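Microtubule-associated protein 1A/1B, light chain 3 (Trypanosoma brucei brucei, PDB 3W1Y) probably takes part in autophagy as a ubiquitin-like Atg8-family protein and is thought to bind the membrane lipid phosphatidylethanolamine. Local coordinates at residues Thr77-Glu80 with Phe81-Leu85; Leu89-Glu92 with Glu93-Val97. All coordinates share one frame; numbering follows the deposited sequence.

Contact 1. Residues Thr77-Glu80 with Phe81-Leu85; sequences TVME and FMMAL
The Phe81 ring meets the carbonyl oxygen of Val78 one turn earlier only at a slant; its true aromatic partner is Phe70, in an edge-to-face pair, with Leu72 and Val99 of the sheet and Leu112 of helix 112-119 also touching it. CG of Phe81 stands anti to the backbone N (chi1 167°), which carries the ring away from Thr77-Glu80 and into the core, a fitting place for a large apolar side chain. The other flat group, the Glu80 carboxylate, folds back over the helix start. Its OE2 is met on the anti side by two donors of Thr77: the backbone N at 2.9 Å, 17° out of the carboxylate plane, and the hydroxyl OG1. In return, Glu80 N donates to Thr77 OG1 over 3.3 Å. This reciprocal pair is a capping box with Thr77 as N-cap, a role for which a short hydroxyl side chain is well suited.

Behind the cap the helix bonds begin with Phe81 N to Thr77 O at 3.1 Å, and Met82 N to Val78 O follows at 2.9 Å. Flexible methionines pack along the turns: Met82 SD lies 4.0 Å from Val78 CG1, and Met83 SD is equally far from Met79 CG. Met79 and Met83 also pack on their counterparts in a second subunit, whose Met83 touches Thr77 and Glu80 too. The box thus gives the amides of Thr77 and Glu80 side-chain acceptors, and the carboxylate's negative charge near the helix N-terminus is probably stabilised by the helix dipole.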
ATOM      1  N   THR A  77      -0.073   6.020 -11.084  1.00 29.03           N
ATOM      2  CA  THR A  77      -0.328   6.511  -9.720  1.00 28.74           C
ATOM      3  C   THR A  77       0.690   5.988  -8.705  1.00 28.21           C
ATOM      4  O   THR A  77       1.428   5.043  -8.991  1.00 26.92           O
ATOM      5  CB  THR A  77      -1.683   6.088  -9.245  1.00 29.04           C
ATOM      6  OG1 THR A  77      -1.750   4.670  -9.322  1.00 28.75           O
ATOM      7  CG2 THR A  77      -2.766   6.698 -10.131  1.00 32.38           C
ATOM      8  N   VAL A  78       0.701   6.606  -7.512  1.00 28.92           N
ATOM      9  CA  VAL A  78       1.462   6.110  -6.374  1.00 28.64           C
ATOM     10  C   VAL A  78       1.158   4.635  -6.099  1.00 29.84           C
ATOM     11  O   VAL A  78       2.065   3.847  -5.866  1.00 29.88           O
ATOM     12  CB  VAL A  78       1.250   6.986  -5.113  1.00 29.09           C
ATOM     13  CG1 VAL A  78       1.770   6.308  -3.879  1.00 27.17           C
ATOM     14  CG2 VAL A  78       1.951   8.318  -5.263  1.00 28.36           C
ATOM     15  N   MET A  79      -0.115   4.254  -6.145  1.00 31.09           N
ATOM     16  CA  MET A  79      -0.493   2.867  -5.920  1.00 31.94           C
ATOM     17  C   MET A  79       0.183   1.903  -6.910  1.00 31.38           C
ATOM     18  O   MET A  79       0.642   0.822  -6.526  1.00 30.60           O
ATOM     19  CB  MET A  79      -2.041   2.731  -5.941  1.00 33.37           C
ATOM     20  CG  MET A  79      -2.552   1.296  -5.743  1.00 36.40           C
ATOM     21  SD  MET A  79      -2.122   0.676  -4.078  1.00 45.79           S
ATOM     22  CE  MET A  79      -3.496   1.383  -3.174  1.00 44.97           C
ATOM     23  N   GLU A  80       0.209   2.284  -8.185  1.00 31.38           N
ATOM     24  CA  GLU A  80       0.833   1.448  -9.217  1.00 32.36           C
ATOM     25  C   GLU A  80       2.317   1.260  -8.949  1.00 31.11           C
ATOM     26  O   GLU A  80       2.831   0.148  -9.040  1.00 31.25           O
ATOM     27  CB  GLU A  80       0.591   2.017 -10.630  1.00 32.06           C
ATOM     28  CG  GLU A  80      -0.751   1.582 -11.205  1.00 34.71           C
ATOM     29  CD  GLU A  80      -1.202   2.395 -12.432  1.00 35.51           C
ATOM     30  OE1 GLU A  80      -1.520   1.762 -13.468  1.00 38.83           O
ATOM     31  OE2 GLU A  80      -1.273   3.647 -12.357  1.00 34.94           O
ATOM     32  N   PHE A  81       2.993   2.355  -8.610  1.00 30.45           N
ATOM     33  CA  PHE A  81       4.372   2.299  -8.146  1.00 29.95           C
ATOM     34  C   PHE A  81       4.540   1.340  -6.976  1.00 29.65           C
ATOM     35  O   PHE A  81       5.434   0.500  -6.986  1.00 29.18           O
ATOM     36  CB  PHE A  81       4.866   3.705  -7.769  1.00 29.80           C
ATOM     37  CG  PHE A  81       6.153   3.716  -6.999  1.00 29.56           C
ATOM     38  CD1 PHE A  81       7.272   3.060  -7.464  1.00 28.46           C
ATOM     39  CD2 PHE A  81       6.244   4.410  -5.805  1.00 33.92           C
ATOM     40  CE1 PHE A  81       8.442   3.072  -6.750  1.00 29.43           C
ATOM     41  CE2 PHE A  81       7.443   4.432  -5.084  1.00 32.91           C
ATOM     42  CZ  PHE A  81       8.525   3.756  -5.560  1.00 29.53           C
ATOM     43  N   MET A  82       3.679   1.462  -5.979  1.00 30.10           N
ATOM     44  CA  MET A  82       3.767   0.613  -4.812  1.00 33.08           C
ATOM     45  C   MET A  82       3.566  -0.862  -5.134  1.00 32.60           C
ATOM     46  O   MET A  82       4.232  -1.720  -4.550  1.00 32.97           O
ATOM     47  CB  MET A  82       2.777   1.056  -3.760  1.00 32.73           C
ATOM     48  CG  MET A  82       3.276   2.141  -2.846  1.00 34.02           C
ATOM     49  SD  MET A  82       1.810   2.770  -2.022  1.00 40.01           S
ATOM     50  CE  MET A  82       1.543   1.470  -0.824  1.00 39.89           C
ATOM     51  N   MET A  83       2.661  -1.152  -6.063  1.00 33.03           N
ATOM     52  CA  MET A  83       2.477  -2.519  -6.554  1.00 34.46           C
ATOM     53  C   MET A  83       3.678  -2.998  -7.339  1.00 33.06           C
ATOM     54  O   MET A  83       4.070  -4.130  -7.163  1.00 33.74           O
ATOM     55  CB  MET A  83       1.198  -2.675  -7.381  1.00 34.73           C
ATOM     56  CG  MET A  83      -0.053  -2.298  -6.590  1.00 35.64           C
ATOM     57  SD  MET A  83      -1.458  -2.066  -7.700  1.00 39.96           S
ATOM     58  CE  MET A  83      -2.101  -3.779  -7.727  1.00 37.57           C
ATOM     59  N   ALA A  84       4.282  -2.147  -8.171  1.00 31.53           N
ATOM     60  CA  ALA A  84       5.542  -2.520  -8.830  1.00 30.62           C
ATOM     61  C   ALA A  84       6.682  -2.859  -7.817  1.00 29.95           C
ATOM     62  O   ALA A  84       7.446  -3.810  -8.020  1.00 29.51           O
ATOM     63  CB  ALA A  84       5.978  -1.445  -9.812  1.00 29.48           C
ATOM     64  N   LEU A  85       6.751  -2.098  -6.724  1.00 29.79           N
ATOM     65  CA  LEU A  85       7.773  -2.277  -5.683  1.00 30.66           C
ATOM     66  C   LEU A  85       7.533  -3.575  -4.905  1.00 32.37           C
ATOM     67  O   LEU A  85       8.466  -4.301  -4.603  1.00 31.67           O
ATOM     68  CB  LEU A  85       7.853  -1.055  -4.747  1.00 29.61           C
ATOM     69  CG  LEU A  85       8.884  -0.970  -3.592  1.00 29.23           C
ATOM     70  CD1 LEU A  85      10.381  -1.107  -4.027  1.00 26.17           C
ATOM     71  CD2 LEU A  85       8.680   0.357  -2.877  1.00 29.98           C
TER

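Contact 2. Residues Leu89-Glu92 with Glu93-Val97; sequences LLLE and EGQAV
A type I beta turn from Glu92 to Gln95, just beyond the Schellman motif that ends helix 78-88 at Leu90, reverses the chain and leads it into strand 96-100. The turn's own backbone bond, Gln95 N to Glu92 O, is weak at 3.3 Å. A second link comes from the side chain: Gln95 CG lies beside its own backbone N (chi1 -53°), and the chain then runs extended, bringing OE1 back to the first residue of the turn. There OE1 accepts from Glu92 N at 2.6 Å, in the carbonyl plane on a lone pair. The other end of the amide, NE2, is bonded to Asn134 OD1, so both ends of the group are held and its rotation is fixed; glutamine suits the place because it can accept and donate at once.

On the apolar side Leu91 and Val97 cross at about a right angle, Leu91 CD1 lying 3.9 Å from Val97 CB, while Leu89 CD1 approaches Val97 CG2 at 4.3 Å. Arg86 of the preceding helix donates to Glu92 O. Leu89, Leu91 and Gln95 rest on Val132 of strand 126-133, and Ala96 is joined to Glu133 by a backbone bond, so the chain enters the sheet as edge strand 96-100.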
ATOM      1  N   LEU A  89      10.198  -6.590  -4.781  1.00 41.97           N
ATOM      2  CA  LEU A  89      10.704  -7.055  -3.487  1.00 42.79           C
ATOM      3  C   LEU A  89      10.227  -8.482  -3.179  1.00 44.32           C
ATOM      4  O   LEU A  89      10.594  -9.063  -2.149  1.00 44.27           O
ATOM      5  CB  LEU A  89      10.250  -6.113  -2.359  1.00 41.59           C
ATOM      6  CG  LEU A  89      10.782  -4.678  -2.319  1.00 40.12           C
ATOM      7  CD1 LEU A  89      10.120  -3.890  -1.212  1.00 36.52           C
ATOM      8  CD2 LEU A  89      12.284  -4.680  -2.144  1.00 37.17           C
ATOM      9  N   LEU A  90       9.393  -9.015  -4.073  1.00 45.71           N
ATOM     10  CA  LEU A  90       8.715 -10.304  -3.905  1.00 48.37           C
ATOM     11  C   LEU A  90       8.201 -10.551  -2.473  1.00 49.94           C
ATOM     12  O   LEU A  90       8.539 -11.553  -1.830  1.00 50.96           O
ATOM     13  CB  LEU A  90       9.595 -11.455  -4.420  1.00 48.67           C
ATOM     14  CG  LEU A  90       9.956 -11.323  -5.910  1.00 48.23           C
ATOM     15  CD1 LEU A  90      11.292 -11.992  -6.237  1.00 47.31           C
ATOM     16  CD2 LEU A  90       8.830 -11.811  -6.815  1.00 46.27           C
ATOM     17  N   LEU A  91       7.371  -9.625  -1.995  1.00 50.85           N
ATOM     18  CA  LEU A  91       6.803  -9.687  -0.651  1.00 52.45           C
ATOM     19  C   LEU A  91       5.722 -10.757  -0.518  1.00 54.62           C
ATOM     20  O   LEU A  91       4.879 -10.917  -1.407  1.00 54.74           O
ATOM     21  CB  LEU A  91       6.206  -8.336  -0.258  1.00 51.49           C
ATOM     22  CG  LEU A  91       7.068  -7.078  -0.213  1.00 49.99           C
ATOM     23  CD1 LEU A  91       6.173  -5.935   0.249  1.00 49.41           C
ATOM     24  CD2 LEU A  91       8.282  -7.232   0.700  1.00 48.34           C
ATOM     25  N   GLU A  92       5.749 -11.465   0.611  1.00 56.90           N
ATOM     26  CA  GLU A  92       4.738 -12.483   0.955  1.00 59.54           C
ATOM     27  C   GLU A  92       3.386 -11.887   1.367  1.00 59.81           C
ATOM     28  O   GLU A  92       3.227 -10.666   1.415  1.00 59.12           O
ATOM     29  CB  GLU A  92       5.255 -13.359   2.098  1.00 60.14           C
ATOM     30  CG  GLU A  92       6.394 -14.303   1.729  1.00 61.77           C
ATOM     31  CD  GLU A  92       6.679 -15.317   2.841  1.00 62.96           C
ATOM     32  OE1 GLU A  92       6.841 -14.886   4.018  1.00 64.75           O
ATOM     33  OE2 GLU A  92       6.738 -16.536   2.533  1.00 64.45           O
ATOM     34  N   GLU A  93       2.428 -12.762   1.691  1.00 61.35           N
ATOM     35  CA  GLU A  93       1.067 -12.357   2.095  1.00 62.03           C
ATOM     36  C   GLU A  93       0.982 -11.472   3.346  1.00 61.00           C
ATOM     37  O   GLU A  93       0.132 -10.571   3.420  1.00 61.13           O
ATOM     38  CB  GLU A  93       0.171 -13.584   2.280  1.00 63.39           C
ATOM     39  CG  GLU A  93      -0.695 -13.921   1.062  1.00 65.18           C
ATOM     40  CD  GLU A  93      -1.379 -15.289   1.159  1.00 67.25           C
ATOM     41  OE1 GLU A  93      -1.528 -15.841   2.290  1.00 70.15           O
ATOM     42  OE2 GLU A  93      -1.776 -15.813   0.088  1.00 70.22           O
ATOM     43  N   GLY A  94       1.846 -11.722   4.327  1.00 59.75           N
ATOM     44  CA  GLY A  94       1.799 -10.947   5.565  1.00 58.46           C
ATOM     45  C   GLY A  94       2.599  -9.653   5.546  1.00 56.63           C
ATOM     46  O   GLY A  94       2.905  -9.100   6.611  1.00 56.27           O
ATOM     47  N   GLN A  95       2.925  -9.167   4.343  1.00 54.55           N
ATOM     48  CA  GLN A  95       3.846  -8.037   4.171  1.00 52.75           C
ATOM     49  C   GLN A  95       3.284  -6.864   3.364  1.00 51.02           C
ATOM     50  O   GLN A  95       2.774  -7.028   2.265  1.00 50.70           O
ATOM     51  CB  GLN A  95       5.151  -8.506   3.539  1.00 52.46           C
ATOM     52  CG  GLN A  95       5.809  -9.671   4.251  1.00 54.59           C
ATOM     53  CD  GLN A  95       7.155 -10.023   3.657  1.00 56.64           C
ATOM     54  OE1 GLN A  95       7.243 -10.678   2.613  1.00 57.85           O
ATOM     55  NE2 GLN A  95       8.216  -9.598   4.327  1.00 56.73           N
ATOM     56  N   ALA A  96       3.392  -5.673   3.932  1.00 49.51           N
ATOM     57  CA  ALA A  96       3.003  -4.449   3.246  1.00 47.82           C
ATOM     58  C   ALA A  96       4.237  -3.594   3.017  1.00 46.04           C
ATOM     59  O   ALA A  96       5.174  -3.624   3.817  1.00 45.71           O
ATOM     60  CB  ALA A  96       1.991  -3.682   4.076  1.00 48.38           C
ATOM     61  N   VAL A  97       4.236  -2.839   1.923  1.00 44.25           N
ATOM     62  CA  VAL A  97       5.259  -1.823   1.694  1.00 42.39           C
ATOM     63  C   VAL A  97       4.595  -0.454   1.719  1.00 41.49           C
ATOM     64  O   VAL A  97       3.534  -0.285   1.146  1.00 41.55           O
ATOM     65  CB  VAL A  97       6.050  -2.074   0.361  1.00 41.97           C
ATOM     66  CG1 VAL A  97       5.123  -2.056  -0.851  1.00 41.59           C
ATOM     67  CG2 VAL A  97       7.205  -1.071   0.195  1.00 39.98           C
TER

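Contact 1 opens helix 78-88, and contact 2 follows it along the chain, from the helix's C-terminal end through a turn into strand 96-100. Their centres lie about 13 Å apart, and they touch: Met82 CE comes to 3.3 Å from Val97 O, and Leu85 CD2 to 3.7 Å from Val97 CG2. Val97 is therefore shared ground, packed by the helix and by Leu89 and Leu91, which precede the turn. Together the two contacts define both ends of one helix and the return to the edge strand of the mixed four-stranded sheet. This helix lies against that sheet in the ubiquitin-like fold of the Atg8 family, with Met79 and Met83 turned to a second subunit and Met82 to strand 96-100.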